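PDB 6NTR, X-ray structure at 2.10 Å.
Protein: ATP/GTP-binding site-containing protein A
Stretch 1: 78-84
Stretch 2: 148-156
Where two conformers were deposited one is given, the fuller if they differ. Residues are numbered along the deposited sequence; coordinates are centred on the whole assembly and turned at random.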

# COMPACT_ATOMS: atom_id res chain seq x y z
N ASP A 78 -14.13 10.90 -4.02
CA ASP A 78 -14.69 10.12 -2.94
C ASP A 78 -13.83 8.88 -2.72
O ASP A 78 -13.14 8.41 -3.63
CB ASP A 78 -16.13 9.72 -3.24
CG ASP A 78 -16.78 9.01 -2.08
OD1 ASP A 78 -16.73 9.56 -0.96
OD2 ASP A 78 -17.28 7.88 -2.29
N PHE A 79 -13.88 8.35 -1.49
CA PHE A 79 -13.03 7.23 -1.10
C PHE A 79 -13.71 6.50 0.04
O PHE A 79 -13.75 7.01 1.16
CB PHE A 79 -11.65 7.74 -0.71
CG PHE A 79 -10.65 6.66 -0.42
CD1 PHE A 79 -10.37 5.69 -1.36
CD2 PHE A 79 -9.96 6.64 0.77
CE1 PHE A 79 -9.43 4.71 -1.10
CE2 PHE A 79 -9.03 5.66 1.04
CZ PHE A 79 -8.77 4.70 0.10
N ARG A 80 -14.28 5.33 -0.24
CA ARG A 80 -14.90 4.49 0.78
C ARG A 80 -13.91 3.43 1.25
O ARG A 80 -13.19 2.84 0.44
CB ARG A 80 -16.17 3.81 0.23
CG ARG A 80 -17.37 4.74 0.02
CD ARG A 80 -18.65 3.97 -0.34
NE ARG A 80 -18.91 3.92 -1.78
CZ ARG A 80 -19.67 4.80 -2.43
NH1 ARG A 80 -20.24 5.80 -1.77
NH2 ARG A 80 -19.85 4.68 -3.74
N PHE A 81 -13.87 3.19 2.56
CA PHE A 81 -12.86 2.29 3.14
C PHE A 81 -13.32 1.49 4.37
O PHE A 81 -14.01 2.03 5.24
CB PHE A 81 -11.59 3.10 3.50
CG PHE A 81 -11.83 4.23 4.46
CD1 PHE A 81 -11.72 4.05 5.83
CD2 PHE A 81 -12.11 5.50 3.99
CE1 PHE A 81 -11.92 5.09 6.70
CE2 PHE A 81 -12.32 6.54 4.85
CZ PHE A 81 -12.22 6.34 6.20
N VAL A 82 -12.89 0.22 4.45
CA VAL A 82 -13.14 -0.68 5.59
C VAL A 82 -11.84 -1.38 5.98
O VAL A 82 -11.20 -2.03 5.14
CB VAL A 82 -14.21 -1.77 5.28
CG1 VAL A 82 -14.59 -2.55 6.54
CG2 VAL A 82 -15.47 -1.20 4.68
N ASN A 83 -11.49 -1.32 7.27
CA ASN A 83 -10.27 -1.95 7.77
C ASN A 83 -10.61 -2.94 8.87
O ASN A 83 -10.95 -2.53 9.98
CB ASN A 83 -9.29 -0.93 8.32
CG ASN A 83 -8.26 -0.55 7.32
OD1 ASN A 83 -8.07 -1.22 6.31
ND2 ASN A 83 -7.53 0.51 7.62
N LYS A 84 -10.44 -4.23 8.60
CA LYS A 84 -10.57 -5.25 9.62
C LYS A 84 -9.22 -5.89 9.90
O LYS A 84 -8.44 -6.14 8.98
CB LYS A 84 -11.61 -6.31 9.24
CG LYS A 84 -13.00 -6.03 9.78
CD LYS A 84 -14.11 -6.78 9.05
CE LYS A 84 -15.47 -6.27 9.52
NZ LYS A 84 -16.65 -6.85 8.84
N LEU A 148 -0.90 12.13 1.04
CA LEU A 148 -1.86 11.09 0.72
C LEU A 148 -2.75 10.76 1.89
O LEU A 148 -2.36 10.92 3.02
CB LEU A 148 -1.11 9.84 0.30
CG LEU A 148 -1.92 8.57 0.10
CD1 LEU A 148 -2.62 8.64 -1.23
CD2 LEU A 148 -0.99 7.37 0.11
N PHE A 149 -3.95 10.26 1.60
CA PHE A 149 -4.86 9.78 2.63
C PHE A 149 -5.13 8.37 2.16
O PHE A 149 -5.65 8.18 1.08
CB PHE A 149 -6.17 10.55 2.66
CG PHE A 149 -7.13 10.03 3.69
CD1 PHE A 149 -6.88 10.21 5.03
CD2 PHE A 149 -8.25 9.34 3.32
CE1 PHE A 149 -7.73 9.72 5.98
CE2 PHE A 149 -9.12 8.84 4.27
CZ PHE A 149 -8.86 9.03 5.60
N ASP A 150 -4.75 7.38 2.95
CA ASP A 150 -4.95 6.01 2.53
C ASP A 150 -5.89 5.17 3.41
O ASP A 150 -6.18 4.03 3.12
CB ASP A 150 -3.60 5.32 2.35
CG ASP A 150 -2.79 5.31 3.60
OD1 ASP A 150 -3.24 5.85 4.61
OD2 ASP A 150 -1.68 4.75 3.58
N ALA A 151 -6.33 5.76 4.50
CA ALA A 151 -7.25 5.10 5.42
C ALA A 151 -6.62 3.87 6.05
O ALA A 151 -7.32 2.90 6.34
CB ALA A 151 -8.56 4.71 4.73
N SER A 152 -5.32 3.90 6.24
CA SER A 152 -4.67 2.87 7.01
C SER A 152 -4.49 3.34 8.44
O SER A 152 -4.65 4.52 8.76
CB SER A 152 -3.34 2.49 6.37
OG SER A 152 -2.46 3.59 6.39
N GLU A 153 -4.17 2.39 9.32
CA GLU A 153 -4.16 2.61 10.76
C GLU A 153 -5.49 3.21 11.18
O GLU A 153 -6.53 2.63 10.89
CB GLU A 153 -2.96 3.45 11.15
CG GLU A 153 -1.69 2.73 10.73
CD GLU A 153 -0.42 3.44 11.08
OE1 GLU A 153 -0.44 4.63 11.42
OE2 GLU A 153 0.63 2.78 10.99
N ASP A 154 -5.49 4.36 11.84
CA ASP A 154 -6.76 4.95 12.28
C ASP A 154 -7.54 5.81 11.28
O ASP A 154 -8.62 6.29 11.57
CB ASP A 154 -6.57 5.68 13.62
CG ASP A 154 -6.07 4.76 14.72
OD1 ASP A 154 -6.23 3.54 14.60
OD2 ASP A 154 -5.51 5.25 15.71
N ALA A 155 -7.00 6.02 10.10
CA ALA A 155 -7.69 6.80 9.08
C ALA A 155 -8.05 8.18 9.56
O ALA A 155 -9.09 8.71 9.21
CB ALA A 155 -8.94 6.07 8.63
N ASP A 156 -7.17 8.76 10.36
CA ASP A 156 -7.38 10.08 10.91
C ASP A 156 -6.32 11.10 10.51
O ASP A 156 -6.06 12.03 11.25
CB ASP A 156 -7.39 9.98 12.43
CG ASP A 156 -6.33 9.04 12.95
OD1 ASP A 156 -5.62 8.44 12.13
OD2 ASP A 156 -6.21 8.91 14.18

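How does a single strand present a consistent face to an irregular loop? Along 78-84 the side chains alternate, so the CA-to-CB bonds of Phe 79, Phe 81 and Asn 83 point toward the loop while those of Arg 80 and Val 82 point away. The second stretch has no regular helix or strand where it meets them. Much of the contact is apolar packing of Phe 79, Phe 81 and Phe 149 with Ala 151 and Ala 155; together the two sides bury 298 Å².

What do the different rotamers of the two strand phenylalanines achieve? Phe 79 is t at chi1 (-174°) and Phe 81 is p (58°), and from these settings both rings reach the methyl of Ala 151. Phe 81 turns one face to it: CB of Ala 151 is 3.3 Å from CG of Phe 81 and 3.6 Å from the ring centroid, 23° off the normal, a CH-pi contact over the face. Phe 79 meets the same methyl obliquely, its CE2 3.8 Å from Ala 151 CB. A methyl suits this place because it is small enough to sit close on one ring while touching the other. On Phe 81, CE1 also packs 3.7 Å from CB of Ala 155, a second buried alanine.

What does Phe 149 contribute? With chi1 at 178° (t), its buried ring turns an edge to both strand aromatics. Its CE2 is 4.0 Å from CE2 of Phe 81, in an offset edge-to-face pair with centroids 5.9 Å apart and planes at 71°; its CD2 lies 4.1 Å from CD2 of Phe 79. The edge-to-face arrangement brings the slightly positive ring hydrogens toward the electron-rich face of Phe 81.

How does the contact change at Asn 83? Here an amide replaces the aromatic rings, and the loop offers backbone oxygen. Asn 83 has chi1 at -96°, between wells, and chi2 at -16°; this conformation carries ND2 to 2.7 Å from O of Ala 151. An amide suits the place because its NH2 group can be set close to a backbone carbonyl at the partly exposed end of the contact.

What shapes the loop behind its alanines? Asp 150 and Ser 152 direct their CA-to-CB bonds away from the strand, and Asp 150, p at chi1 (59°), accepts a hydrogen bond at OD1 from N of Ser 152 (3.3 Å). A type II' turn from Ser 152 to Ala 155 follows, closed by Ala 155 N to Ser 152 O at 3.1 Å, and the methyl of Ala 155 points back toward the strand.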